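Local coordinates for myosin-2 (Saccharomyces cerevisiae, PDB 6IXO), which carries organelles and other cargo along actin cables, gripping receptor proteins on the cargo with its globular tail domain, the part present here, at residues A[173-178]-A[238-243]; A[181-186]-A[257-262]; A[286-291]-A[310-315]. All coordinates share one frame; numbering follows the deposited sequence.

Interaction 1: residues A[173-178]-A[238-243]; sequences KAINAV and DAICFN
With chi1 at -68°, Cys241 holds SG beside its backbone N and anti to its carbonyl carbon, aimed between Ala174, Ile175 and Val178; its neighbour Ile240 keeps CG1 between backbone N and carbonyl carbon (chi1 65°), the crowded position. The sulphur is the hub of the contact. It faces the branch point of Val178, where Cys241 SG lies 3.7 Å from Val178 CB, with both valine methyls little farther off. On another side Cys241 SG comes to 4.4 Å from Ala174 CB, while Ala174 O lies 3.7 Å from the same SG, a packing distance; that carbonyl already accepts the N-H of Val178 within its own helix. Ile175 adds its backbone: Ile175 CA stands 4.0 Å from Cys241 SG. The two isoleucines cross at about a right angle, Ile175 CG1 touching Ile240 CD1 at 4.0 Å. No hydrogen bond joins the segments, so the fit is one of shape and apolar surface. Here the long helix 134-180, close to its C-terminal end and with a wider pi-type turn at 175-178, meets helix 223-247 inside the all-helical cargo-binding globular tail. The short axes approach to 9.3 Å at a signed crossing angle of -56°. Helix 284-294 adds Leu286, which touches both Val178 and Cys241, whereas Ala174 and Val178 also rest on Ile205 and Met202 of helix 202-218. Asp238 turns from helix 134-180 and bonds through OD1 to Leu286 N and through OD2 to His285 ND1.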
ATOM      1  N   LYS A 173       4.438 -12.947  -8.703  1.00 34.45           N
ATOM      2  CA  LYS A 173       3.244 -13.753  -8.957  1.00 30.57           C
ATOM      3  C   LYS A 173       2.453 -13.367 -10.196  1.00 30.37           C
ATOM      4  O   LYS A 173       1.892 -14.249 -10.851  1.00 28.29           O
ATOM      5  CB  LYS A 173       2.316 -13.696  -7.753  1.00 37.16           C
ATOM      6  CG  LYS A 173       3.047 -14.112  -6.492  1.00 44.52           C
ATOM      7  CD  LYS A 173       2.196 -14.161  -5.262  1.00 47.92           C
ATOM      8  CE  LYS A 173       3.041 -14.655  -4.082  1.00 48.69           C
ATOM      9  NZ  LYS A 173       2.189 -14.878  -2.901  1.00 50.99           N
ATOM     10  N   ALA A 174       2.392 -12.077 -10.504  1.00 26.13           N
ATOM     11  CA  ALA A 174       1.433 -11.562 -11.476  1.00 29.03           C
ATOM     12  C   ALA A 174       1.844 -11.924 -12.880  1.00 29.13           C
ATOM     13  O   ALA A 174       1.020 -12.169 -13.786  1.00 27.28           O
ATOM     14  CB  ALA A 174       1.304 -10.037 -11.327  1.00 29.64           C
ATOM     15  N   ILE A 175       3.148 -11.948 -13.104  1.00 25.76           N
ATOM     16  CA  ILE A 175       3.589 -12.281 -14.445  1.00 23.24           C
ATOM     17  C   ILE A 175       3.176 -13.692 -14.827  1.00 30.61           C
ATOM     18  O   ILE A 175       2.640 -13.941 -15.916  1.00 30.78           O
ATOM     19  CB  ILE A 175       5.141 -12.102 -14.561  1.00 31.88           C
ATOM     20  CG1 ILE A 175       5.464 -10.603 -14.590  1.00 29.20           C
ATOM     21  CG2 ILE A 175       5.647 -12.800 -15.808  1.00 34.51           C
ATOM     22  CD1 ILE A 175       6.996 -10.300 -14.514  1.00 41.49           C
ATOM     23  N   ASN A 176       3.412 -14.636 -13.933  1.00 31.49           N
ATOM     24  CA  ASN A 176       3.007 -15.999 -14.254  1.00 36.33           C
ATOM     25  C   ASN A 176       1.461 -16.094 -14.320  1.00 27.57           C
ATOM     26  O   ASN A 176       0.901 -16.714 -15.204  1.00 31.16           O
ATOM     27  CB  ASN A 176       3.544 -16.992 -13.226  1.00 47.37           C
ATOM     28  CG  ASN A 176       3.375 -18.443 -13.686  1.00 67.38           C
ATOM     29  OD1 ASN A 176       2.495 -19.173 -13.221  1.00 78.00           O
ATOM     30  ND2 ASN A 176       4.207 -18.847 -14.627  1.00 74.87           N
ATOM     31  N   ALA A 177       0.791 -15.464 -13.358  1.00 30.15           N
ATOM     32  CA  ALA A 177      -0.674 -15.562 -13.288  1.00 30.29           C
ATOM     33  C   ALA A 177      -1.365 -14.937 -14.508  1.00 27.93           C
ATOM     34  O   ALA A 177      -2.285 -15.523 -15.085  1.00 31.73           O
ATOM     35  CB  ALA A 177      -1.161 -14.883 -12.002  1.00 27.36           C
ATOM     36  N   VAL A 178      -0.945 -13.735 -14.888  1.00 26.97           N
ATOM     37  CA  VAL A 178      -1.607 -13.016 -15.983  1.00 29.37           C
ATOM     38  C   VAL A 178      -1.159 -13.522 -17.356  1.00 30.82           C
ATOM     39  O   VAL A 178      -1.978 -13.795 -18.216  1.00 33.30           O
ATOM     40  CB  VAL A 178      -1.346 -11.503 -15.866  1.00 27.26           C
ATOM     41  CG1 VAL A 178      -1.856 -10.735 -17.076  1.00 29.42           C
ATOM     42  CG2 VAL A 178      -1.993 -10.940 -14.548  1.00 24.80           C
ATOM     43  N   ASP A 238      -0.030  -3.927 -14.890  1.00 25.59           N
ATOM     44  CA  ASP A 238      -0.204  -3.602 -16.299  1.00 26.07           C
ATOM     45  C   ASP A 238       1.152  -3.466 -16.996  1.00 29.40           C
ATOM     46  O   ASP A 238       1.380  -4.060 -18.047  1.00 25.92           O
ATOM     47  CB  ASP A 238      -1.017  -2.312 -16.412  1.00 22.81           C
ATOM     48  CG  ASP A 238      -1.579  -2.060 -17.824  1.00 32.84           C
ATOM     49  OD1 ASP A 238      -2.188  -2.965 -18.410  1.00 34.63           O
ATOM     50  OD2 ASP A 238      -1.402  -0.951 -18.332  1.00 38.22           O
ATOM     51  N   ALA A 239       2.055  -2.669 -16.411  1.00 22.15           N
ATOM     52  CA  ALA A 239       3.347  -2.363 -17.059  1.00 23.64           C
ATOM     53  C   ALA A 239       4.183  -3.619 -17.177  1.00 26.53           C
ATOM     54  O   ALA A 239       4.647  -3.972 -18.285  1.00 25.68           O
ATOM     55  CB  ALA A 239       4.164  -1.244 -16.222  1.00 24.64           C
ATOM     56  N   ILE A 240       4.356  -4.328 -16.055  1.00 25.03           N
ATOM     57  CA  ILE A 240       5.333  -5.427 -16.056  1.00 27.53           C
ATOM     58  C   ILE A 240       4.785  -6.602 -16.884  1.00 27.38           C
ATOM     59  O   ILE A 240       5.560  -7.297 -17.550  1.00 26.95           O
ATOM     60  CB  ILE A 240       5.695  -5.938 -14.624  1.00 25.51           C
ATOM     61  CG1 ILE A 240       4.485  -6.572 -13.940  1.00 27.32           C
ATOM     62  CG2 ILE A 240       6.355  -4.800 -13.781  1.00 24.76           C
ATOM     63  CD1 ILE A 240       4.857  -7.214 -12.562  1.00 34.30           C
ATOM     64  N   CYS A 241       3.461  -6.835 -16.845  1.00 24.12           N
ATOM     65  CA  CYS A 241       2.915  -7.939 -17.701  1.00 24.16           C
ATOM     66  C   CYS A 241       2.942  -7.583 -19.190  1.00 27.43           C
ATOM     67  O   CYS A 241       3.249  -8.442 -20.047  1.00 25.74           O
ATOM     68  CB  CYS A 241       1.477  -8.292 -17.293  1.00 22.79           C
ATOM     69  SG  CYS A 241       1.479  -9.056 -15.636  1.00 26.04           S
ATOM     70  N   PHE A 242       2.599  -6.341 -19.514  1.00 24.57           N
ATOM     71  CA  PHE A 242       2.685  -5.887 -20.903  1.00 28.44           C
ATOM     72  C   PHE A 242       4.109  -6.087 -21.459  1.00 27.72           C
ATOM     73  O   PHE A 242       4.310  -6.588 -22.583  1.00 27.53           O
ATOM     74  CB  PHE A 242       2.295  -4.403 -21.028  1.00 22.77           C
ATOM     75  CG  PHE A 242       2.418  -3.881 -22.446  1.00 26.50           C
ATOM     76  CD1 PHE A 242       1.382  -4.077 -23.366  1.00 27.68           C
ATOM     77  CD2 PHE A 242       3.600  -3.241 -22.878  1.00 27.79           C
ATOM     78  CE1 PHE A 242       1.489  -3.614 -24.712  1.00 28.91           C
ATOM     79  CE2 PHE A 242       3.730  -2.773 -24.233  1.00 29.39           C
ATOM     80  CZ  PHE A 242       2.659  -2.971 -25.143  1.00 27.35           C
ATOM     81  N   ASN A 243       5.092  -5.671 -20.673  1.00 27.27           N
ATOM     82  CA  ASN A 243       6.468  -5.734 -21.108  1.00 24.52           C
ATOM     83  C   ASN A 243       6.850  -7.179 -21.375  1.00 30.97           C
ATOM     84  O   ASN A 243       7.563  -7.455 -22.320  1.00 30.66           O
ATOM     85  CB  ASN A 243       7.406  -5.112 -20.075  1.00 24.61           C
ATOM     86  CG  ASN A 243       7.242  -3.581 -19.975  1.00 30.30           C
ATOM     87  OD1 ASN A 243       6.622  -2.948 -20.843  1.00 26.30           O
ATOM     88  ND2 ASN A 243       7.847  -2.987 -18.949  1.00 25.45           N
TER

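Interaction 2: residues A[181-186]-A[257-262]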
ATOM      1  N   SER A 181      -0.073 -18.448 -16.969  1.00 37.64           N
ATOM      2  CA  SER A 181      -1.043 -19.467 -16.501  1.00 37.13           C
ATOM      3  C   SER A 181      -2.268 -19.513 -17.411  1.00 46.88           C
ATOM      4  O   SER A 181      -2.761 -18.485 -17.878  1.00 38.69           O
ATOM      5  CB  SER A 181      -1.520 -19.224 -15.059  1.00 38.45           C
ATOM      6  OG  SER A 181      -2.534 -18.229 -15.021  1.00 43.63           O
ATOM      7  N   GLU A 182      -2.752 -20.722 -17.665  1.00 51.50           N
ATOM      8  CA  GLU A 182      -3.868 -20.881 -18.568  1.00 50.24           C
ATOM      9  C   GLU A 182      -5.164 -20.839 -17.809  1.00 50.07           C
ATOM     10  O   GLU A 182      -5.446 -21.698 -16.980  1.00 49.61           O
ATOM     11  CB  GLU A 182      -3.740 -22.184 -19.358  1.00 45.07           C
ATOM     12  CG  GLU A 182      -2.595 -22.146 -20.343  1.00 47.82           C
ATOM     13  CD  GLU A 182      -2.583 -23.350 -21.254  1.00 61.43           C
ATOM     14  OE1 GLU A 182      -2.329 -24.467 -20.752  1.00 66.64           O
ATOM     15  OE2 GLU A 182      -2.866 -23.185 -22.462  1.00 67.21           O
ATOM     16  N   SER A 183      -5.949 -19.809 -18.078  1.00 54.69           N
ATOM     17  CA  SER A 183      -7.359 -19.808 -17.702  1.00 57.67           C
ATOM     18  C   SER A 183      -8.077 -20.987 -18.356  1.00 54.83           C
ATOM     19  O   SER A 183      -9.052 -21.500 -17.833  1.00 60.03           O
ATOM     20  CB  SER A 183      -8.003 -18.491 -18.116  1.00 60.53           C
ATOM     21  OG  SER A 183      -7.258 -17.887 -19.168  1.00 55.23           O
ATOM     22  N   LEU A 184      -7.601 -21.413 -19.522  1.00 54.62           N
ATOM     23  CA  LEU A 184      -8.149 -22.630 -20.126  1.00 56.95           C
ATOM     24  C   LEU A 184      -7.057 -23.676 -20.266  1.00 64.56           C
ATOM     25  O   LEU A 184      -6.401 -23.760 -21.303  1.00 69.89           O
ATOM     26  CB  LEU A 184      -8.779 -22.330 -21.485  1.00 49.94           C
ATOM     27  CG  LEU A 184      -9.823 -21.224 -21.477  1.00 54.80           C
ATOM     28  CD1 LEU A 184      -9.797 -20.536 -22.826  1.00 55.16           C
ATOM     29  CD2 LEU A 184     -11.243 -21.773 -21.131  1.00 46.71           C
ATOM     30  N   PRO A 185      -6.840 -24.463 -19.205  1.00 68.25           N
ATOM     31  CA  PRO A 185      -5.798 -25.494 -19.206  1.00 68.88           C
ATOM     32  C   PRO A 185      -5.885 -26.385 -20.455  1.00 72.91           C
ATOM     33  O   PRO A 185      -6.985 -26.861 -20.779  1.00 71.98           O
ATOM     34  CB  PRO A 185      -6.092 -26.284 -17.927  1.00 69.67           C
ATOM     35  CG  PRO A 185      -6.753 -25.281 -17.025  1.00 71.68           C
ATOM     36  CD  PRO A 185      -7.597 -24.437 -17.941  1.00 71.77           C
ATOM     37  N   GLY A 186      -4.759 -26.545 -21.155  1.00 76.15           N
ATOM     38  CA  GLY A 186      -4.677 -27.379 -22.350  1.00 81.86           C
ATOM     39  C   GLY A 186      -5.065 -26.730 -23.675  1.00 83.94           C
ATOM     40  O   GLY A 186      -4.814 -27.292 -24.747  1.00 87.61           O
ATOM     41  N   GLY A 257      -4.723 -14.788 -26.722  1.00 26.62           N
ATOM     42  CA  GLY A 257      -5.498 -13.558 -26.520  1.00 26.01           C
ATOM     43  C   GLY A 257      -6.788 -13.805 -25.735  1.00 28.30           C
ATOM     44  O   GLY A 257      -7.162 -13.040 -24.820  1.00 28.81           O
ATOM     45  N   LEU A 258      -7.477 -14.884 -26.067  1.00 27.68           N
ATOM     46  CA  LEU A 258      -8.714 -15.226 -25.350  1.00 29.25           C
ATOM     47  C   LEU A 258      -8.371 -15.478 -23.860  1.00 29.61           C
ATOM     48  O   LEU A 258      -9.047 -14.990 -22.938  1.00 28.95           O
ATOM     49  CB  LEU A 258      -9.353 -16.475 -25.975  1.00 29.94           C
ATOM     50  CG  LEU A 258     -10.705 -16.788 -25.326  1.00 33.73           C
ATOM     51  CD1 LEU A 258     -11.687 -15.671 -25.651  1.00 37.91           C
ATOM     52  CD2 LEU A 258     -11.249 -18.154 -25.772  1.00 29.09           C
ATOM     53  N   GLN A 259      -7.290 -16.217 -23.619  1.00 28.34           N
ATOM     54  CA  GLN A 259      -6.902 -16.512 -22.232  1.00 34.90           C
ATOM     55  C   GLN A 259      -6.477 -15.287 -21.479  1.00 31.03           C
ATOM     56  O   GLN A 259      -6.825 -15.133 -20.288  1.00 30.28           O
ATOM     57  CB  GLN A 259      -5.789 -17.555 -22.159  1.00 35.59           C
ATOM     58  CG  GLN A 259      -6.341 -18.896 -22.595  1.00 41.06           C
ATOM     59  CD  GLN A 259      -5.317 -19.980 -22.586  1.00 54.99           C
ATOM     60  OE1 GLN A 259      -5.196 -20.699 -21.599  1.00 64.38           O
ATOM     61  NE2 GLN A 259      -4.563 -20.114 -23.685  1.00 56.48           N
ATOM     62  N   LEU A 260      -5.717 -14.421 -22.133  1.00 27.15           N
ATOM     63  CA  LEU A 260      -5.354 -13.146 -21.524  1.00 26.30           C
ATOM     64  C   LEU A 260      -6.617 -12.329 -21.182  1.00 28.52           C
ATOM     65  O   LEU A 260      -6.704 -11.697 -20.101  1.00 28.16           O
ATOM     66  CB  LEU A 260      -4.419 -12.344 -22.435  1.00 28.54           C
ATOM     67  CG  LEU A 260      -3.948 -10.959 -21.956  1.00 30.82           C
ATOM     68  CD1 LEU A 260      -3.062 -11.102 -20.650  1.00 24.65           C
ATOM     69  CD2 LEU A 260      -3.104 -10.240 -23.054  1.00 25.96           C
ATOM     70  N   ASN A 261      -7.574 -12.307 -22.103  1.00 27.60           N
ATOM     71  CA  ASN A 261      -8.852 -11.627 -21.876  1.00 27.55           C
ATOM     72  C   ASN A 261      -9.469 -12.152 -20.585  1.00 30.99           C
ATOM     73  O   ASN A 261      -9.849 -11.360 -19.717  1.00 29.37           O
ATOM     74  CB  ASN A 261      -9.802 -11.829 -23.083  1.00 29.49           C
ATOM     75  CG  ASN A 261     -11.247 -11.409 -22.778  1.00 40.76           C
ATOM     76  OD1 ASN A 261     -11.483 -10.494 -22.031  1.00 36.34           O
ATOM     77  ND2 ASN A 261     -12.202 -12.112 -23.343  1.00 45.33           N
ATOM     78  N   TYR A 262      -9.535 -13.474 -20.431  1.00 28.12           N
ATOM     79  CA  TYR A 262     -10.212 -14.041 -19.250  1.00 29.24           C
ATOM     80  C   TYR A 262      -9.425 -13.688 -17.979  1.00 33.95           C
ATOM     81  O   TYR A 262     -10.018 -13.358 -16.945  1.00 34.88           O
ATOM     82  CB  TYR A 262     -10.355 -15.561 -19.358  1.00 31.58           C
ATOM     83  CG  TYR A 262     -11.337 -16.031 -20.411  1.00 30.56           C
ATOM     84  CD1 TYR A 262     -12.192 -15.140 -21.040  1.00 27.68           C
ATOM     85  CD2 TYR A 262     -11.393 -17.380 -20.782  1.00 36.34           C
ATOM     86  CE1 TYR A 262     -13.114 -15.596 -22.017  1.00 30.61           C
ATOM     87  CE2 TYR A 262     -12.273 -17.835 -21.753  1.00 37.64           C
ATOM     88  CZ  TYR A 262     -13.144 -16.949 -22.373  1.00 30.73           C
ATOM     89  OH  TYR A 262     -14.058 -17.425 -23.318  1.00 33.28           O
TER
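Ser183 and Leu184 make the two hydrogen bonds that tie the chain following helix 134-180 to Gln259 of helix 254-273. The hydroxyl of Ser183 donates to the backbone carbonyl, OG to Gln259 O 3.0 Å, approaching well to one side of the C=O direction (C=O...donor angle 106°). Leu184 uses its backbone: its N lies 3.3 Å from Gln259 OE1, with an N-H...O angle of 152°. The extended side chain of Gln259, CD anti to CA about the CB-CG bond (chi2 179°), carries the amide out to this N-H, and NE2 makes a weak bond to Ser188 OG. Within the loop, the Glu182 carboxylate receives Gly186 N on OE1 from above its plane, though Gly186 is poorly ordered, and Ser188 N on OE2. Close contacts without a hydrogen bond surround the amide oxygen of Gln259, with Glu182 CB 3.1 Å from Gln259 OE1. The arrangement lies at the surface of the helical cargo-binding tail, where an irregular segment after the long helix lies against a later helix, 254-273. An alanine in place of Gln259 would probably leave the Leu184 N-H without its acceptor and let this loop move more freely, although the Ser183 bond, made to the main chain, could persist. Apolar contacts centre on Leu184, whose CD1 meets Gln259 CG at 3.8 Å, Tyr262 CE2 at 3.8 Å and Leu258 CD2 at 4.1 Å. Ser183 CB lies at the edge of the Tyr262 ring, near its plane.

Interaction 3: residues A[286-291]-A[310-315]; sequences LIQTAK and CYSLTP
Gln288 reaches from helix 284-294 into the turn Cys310-Leu313 and meets Ser312 with both ends of its amide. Its oxygen takes the backbone N-H of the turn, Ser312 N to Gln288 OE1 2.7 Å, in the plane of the amide carbonyl and on a lone pair; the N-H...O angle is 153°. The nitrogen returns a weak bond to the same residue, Gln288 NE2 to Ser312 OG 3.0 Å. Above this pair lies Tyr311: Gln288 NE2 sits 3.5 Å above the plane of the Tyr311 ring and over its centre, so the amide nitrogen is covered by the aromatic face. The backbone of Cys310 and the side chain of Leu313 close in on the oxygen, Cys310 C standing 3.0 Å from Gln288 OE1. Nearer the helix backbone, Cys310 SG comes to 3.6 Å from Gln288 O. A second layer fixes these groups. The Gln288 chain is extended beyond CG, with CD anti to CA (chi2 170°), and its NE2 has another hydrogen-bond partner in Gln284 OE1, so three hydrogen bonds, one of them weak, and the ring would probably restrain rotation of this buried amide. The turn is closed by Leu313 N on Cys310 O at 3.0 Å. Leu313 CD1 touches Thr289 OG1, whose hydroxyl is bonded to His285 O, and the leucine also packs on Phe242 of helix 223-247 and on Leu318 and Leu321 of helix 315-323. Thr314 then occupies the N-cap position of that helix, its side chain capping a backbone N. The whole is a type I beta turn linking helices 300-309 and 315-323, bound by a glutamine of a preceding helix in the DIL region of the all-helical globular tail.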
ATOM      1  N   LEU A 286      -2.927  -4.062 -20.997  1.00 22.88           N
ATOM      2  CA  LEU A 286      -3.282  -5.500 -21.057  1.00 27.67           C
ATOM      3  C   LEU A 286      -4.624  -5.707 -21.757  1.00 30.73           C
ATOM      4  O   LEU A 286      -4.797  -6.602 -22.623  1.00 28.22           O
ATOM      5  CB  LEU A 286      -3.359  -6.098 -19.646  1.00 26.28           C
ATOM      6  CG  LEU A 286      -2.007  -6.176 -18.957  1.00 26.27           C
ATOM      7  CD1 LEU A 286      -2.220  -6.685 -17.543  1.00 23.07           C
ATOM      8  CD2 LEU A 286      -1.122  -7.174 -19.780  1.00 25.19           C
ATOM      9  N   ILE A 287      -5.597  -4.879 -21.403  1.00 26.37           N
ATOM     10  CA  ILE A 287      -6.925  -5.049 -22.036  1.00 27.36           C
ATOM     11  C   ILE A 287      -6.791  -4.855 -23.575  1.00 33.66           C
ATOM     12  O   ILE A 287      -7.317  -5.637 -24.402  1.00 30.25           O
ATOM     13  CB  ILE A 287      -7.946  -4.055 -21.432  1.00 29.05           C
ATOM     14  CG1 ILE A 287      -8.268  -4.467 -19.984  1.00 31.78           C
ATOM     15  CG2 ILE A 287      -9.234  -3.895 -22.343  1.00 29.72           C
ATOM     16  CD1 ILE A 287      -9.055  -3.371 -19.167  1.00 32.84           C
ATOM     17  N   GLN A 288      -6.088  -3.804 -23.967  1.00 29.47           N
ATOM     18  CA  GLN A 288      -6.003  -3.500 -25.400  1.00 32.04           C
ATOM     19  C   GLN A 288      -5.142  -4.547 -26.126  1.00 31.33           C
ATOM     20  O   GLN A 288      -5.355  -4.831 -27.292  1.00 30.83           O
ATOM     21  CB  GLN A 288      -5.449  -2.091 -25.597  1.00 33.64           C
ATOM     22  CG  GLN A 288      -6.497  -0.995 -25.309  1.00 36.81           C
ATOM     23  CD  GLN A 288      -5.888   0.402 -25.268  1.00 39.91           C
ATOM     24  OE1 GLN A 288      -4.920   0.683 -25.975  1.00 40.02           O
ATOM     25  NE2 GLN A 288      -6.449   1.285 -24.415  1.00 34.76           N
ATOM     26  N   THR A 289      -4.152  -5.103 -25.438  1.00 31.00           N
ATOM     27  CA  THR A 289      -3.373  -6.188 -26.055  1.00 28.30           C
ATOM     28  C   THR A 289      -4.238  -7.415 -26.323  1.00 27.94           C
ATOM     29  O   THR A 289      -4.196  -8.014 -27.434  1.00 27.46           O
ATOM     30  CB  THR A 289      -2.185  -6.553 -25.172  1.00 30.18           C
ATOM     31  OG1 THR A 289      -1.326  -5.419 -25.141  1.00 28.53           O
ATOM     32  CG2 THR A 289      -1.386  -7.780 -25.723  1.00 24.76           C
ATOM     33  N   ALA A 290      -5.024  -7.798 -25.320  1.00 27.84           N
ATOM     34  CA  ALA A 290      -5.981  -8.903 -25.488  1.00 31.02           C
ATOM     35  C   ALA A 290      -6.887  -8.654 -26.670  1.00 29.13           C
ATOM     36  O   ALA A 290      -7.175  -9.577 -27.472  1.00 28.94           O
ATOM     37  CB  ALA A 290      -6.803  -9.092 -24.194  1.00 28.97           C
ATOM     38  N   LYS A 291      -7.368  -7.416 -26.820  1.00 27.92           N
ATOM     39  CA  LYS A 291      -8.253  -7.121 -27.982  1.00 29.94           C
ATOM     40  C   LYS A 291      -7.482  -7.298 -29.286  1.00 31.29           C
ATOM     41  O   LYS A 291      -7.956  -7.903 -30.246  1.00 33.34           O
ATOM     42  CB  LYS A 291      -8.817  -5.709 -27.912  1.00 34.44           C
ATOM     43  CG  LYS A 291      -9.951  -5.567 -26.876  1.00 47.07           C
ATOM     44  CD  LYS A 291     -10.332  -4.111 -26.592  1.00 58.01           C
ATOM     45  CE  LYS A 291     -11.613  -3.988 -25.750  1.00 62.69           C
ATOM     46  NZ  LYS A 291     -11.633  -4.871 -24.543  1.00 65.28           N
ATOM     47  N   CYS A 310      -7.075   0.454 -29.719  1.00 50.56           N
ATOM     48  CA  CYS A 310      -5.833   0.395 -28.946  1.00 48.04           C
ATOM     49  C   CYS A 310      -5.239   1.777 -28.707  1.00 50.57           C
ATOM     50  O   CYS A 310      -4.061   2.001 -28.977  1.00 49.24           O
ATOM     51  CB  CYS A 310      -4.835  -0.505 -29.673  1.00 48.32           C
ATOM     52  SG  CYS A 310      -5.471  -2.197 -29.773  1.00 43.36           S
ATOM     53  N   TYR A 311      -6.056   2.701 -28.201  1.00 51.91           N
ATOM     54  CA  TYR A 311      -5.633   4.102 -28.065  1.00 54.41           C
ATOM     55  C   TYR A 311      -4.511   4.291 -27.046  1.00 49.20           C
ATOM     56  O   TYR A 311      -3.961   5.382 -26.925  1.00 50.63           O
ATOM     57  CB  TYR A 311      -6.828   5.014 -27.690  1.00 56.44           C
ATOM     58  CG  TYR A 311      -7.516   4.645 -26.385  1.00 53.06           C
ATOM     59  CD1 TYR A 311      -7.065   5.138 -25.168  1.00 53.19           C
ATOM     60  CD2 TYR A 311      -8.618   3.802 -26.379  1.00 54.27           C
ATOM     61  CE1 TYR A 311      -7.687   4.789 -23.973  1.00 53.02           C
ATOM     62  CE2 TYR A 311      -9.244   3.448 -25.194  1.00 54.49           C
ATOM     63  CZ  TYR A 311      -8.778   3.946 -23.994  1.00 55.32           C
ATOM     64  OH  TYR A 311      -9.410   3.587 -22.830  1.00 56.55           O
ATOM     65  N   SER A 312      -4.170   3.251 -26.293  1.00 40.48           N
ATOM     66  CA  SER A 312      -3.069   3.389 -25.343  1.00 39.20           C
ATOM     67  C   SER A 312      -1.773   2.770 -25.855  1.00 45.58           C
ATOM     68  O   SER A 312      -0.754   2.748 -25.155  1.00 43.99           O
ATOM     69  CB  SER A 312      -3.449   2.765 -24.003  1.00 42.70           C
ATOM     70  OG  SER A 312      -4.562   3.446 -23.448  1.00 47.82           O
ATOM     71  N   LEU A 313      -1.821   2.223 -27.061  1.00 45.29           N
ATOM     72  CA  LEU A 313      -0.647   1.575 -27.613  1.00 40.41           C
ATOM     73  C   LEU A 313      -0.088   2.452 -28.716  1.00 44.57           C
ATOM     74  O   LEU A 313      -0.847   3.046 -29.470  1.00 44.04           O
ATOM     75  CB  LEU A 313      -0.986   0.187 -28.140  1.00 35.91           C
ATOM     76  CG  LEU A 313      -1.575  -0.794 -27.117  1.00 34.57           C
ATOM     77  CD1 LEU A 313      -1.770  -2.172 -27.806  1.00 32.02           C
ATOM     78  CD2 LEU A 313      -0.637  -0.936 -25.928  1.00 29.30           C
ATOM     79  N   THR A 314       1.236   2.551 -28.797  1.00 43.39           N
ATOM     80  CA  THR A 314       1.875   3.342 -29.849  1.00 44.84           C
ATOM     81  C   THR A 314       1.944   2.544 -31.138  1.00 49.67           C
ATOM     82  O   THR A 314       1.840   1.322 -31.113  1.00 44.53           O
ATOM     83  CB  THR A 314       3.285   3.722 -29.465  1.00 47.02           C
ATOM     84  OG1 THR A 314       4.029   2.504 -29.355  1.00 44.45           O
ATOM     85  CG2 THR A 314       3.308   4.510 -28.072  1.00 37.96           C
ATOM     86  N   PRO A 315       2.152   3.222 -32.268  1.00 52.45           N
ATOM     87  CA  PRO A 315       2.280   2.408 -33.479  1.00 52.96           C
ATOM     88  C   PRO A 315       3.427   1.374 -33.406  1.00 52.61           C
ATOM     89  O   PRO A 315       3.264   0.257 -33.924  1.00 48.63           O
ATOM     90  CB  PRO A 315       2.539   3.451 -34.566  1.00 54.72           C
ATOM     91  CG  PRO A 315       1.852   4.662 -34.091  1.00 57.02           C
ATOM     92  CD  PRO A 315       2.125   4.662 -32.577  1.00 56.75           C
TER

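The three contacts adjoin one another, on the same side of the chain's centre. Interactions 1 and 2 have centres about 14 Å apart and are joined directly: Asn176 O and Ser181 N lie 2.7 Å apart, a probable hydrogen bond where helix 134-180 runs out. Interaction 3 has its centre about 15 Å from that of interaction 1 and about 18 Å from that of interaction 2. Interactions 1 and 3 are joined by the probable hydrogen bond of Asp238 OD1 with Leu286 N, at 2.9 Å, and by packing of Phe242 CE1 on Leu313 CD2 at 3.6 Å. Leu260, on helix 254-273, packs on Thr289 and Ala290, so helix 284-294 bridges both other contacts.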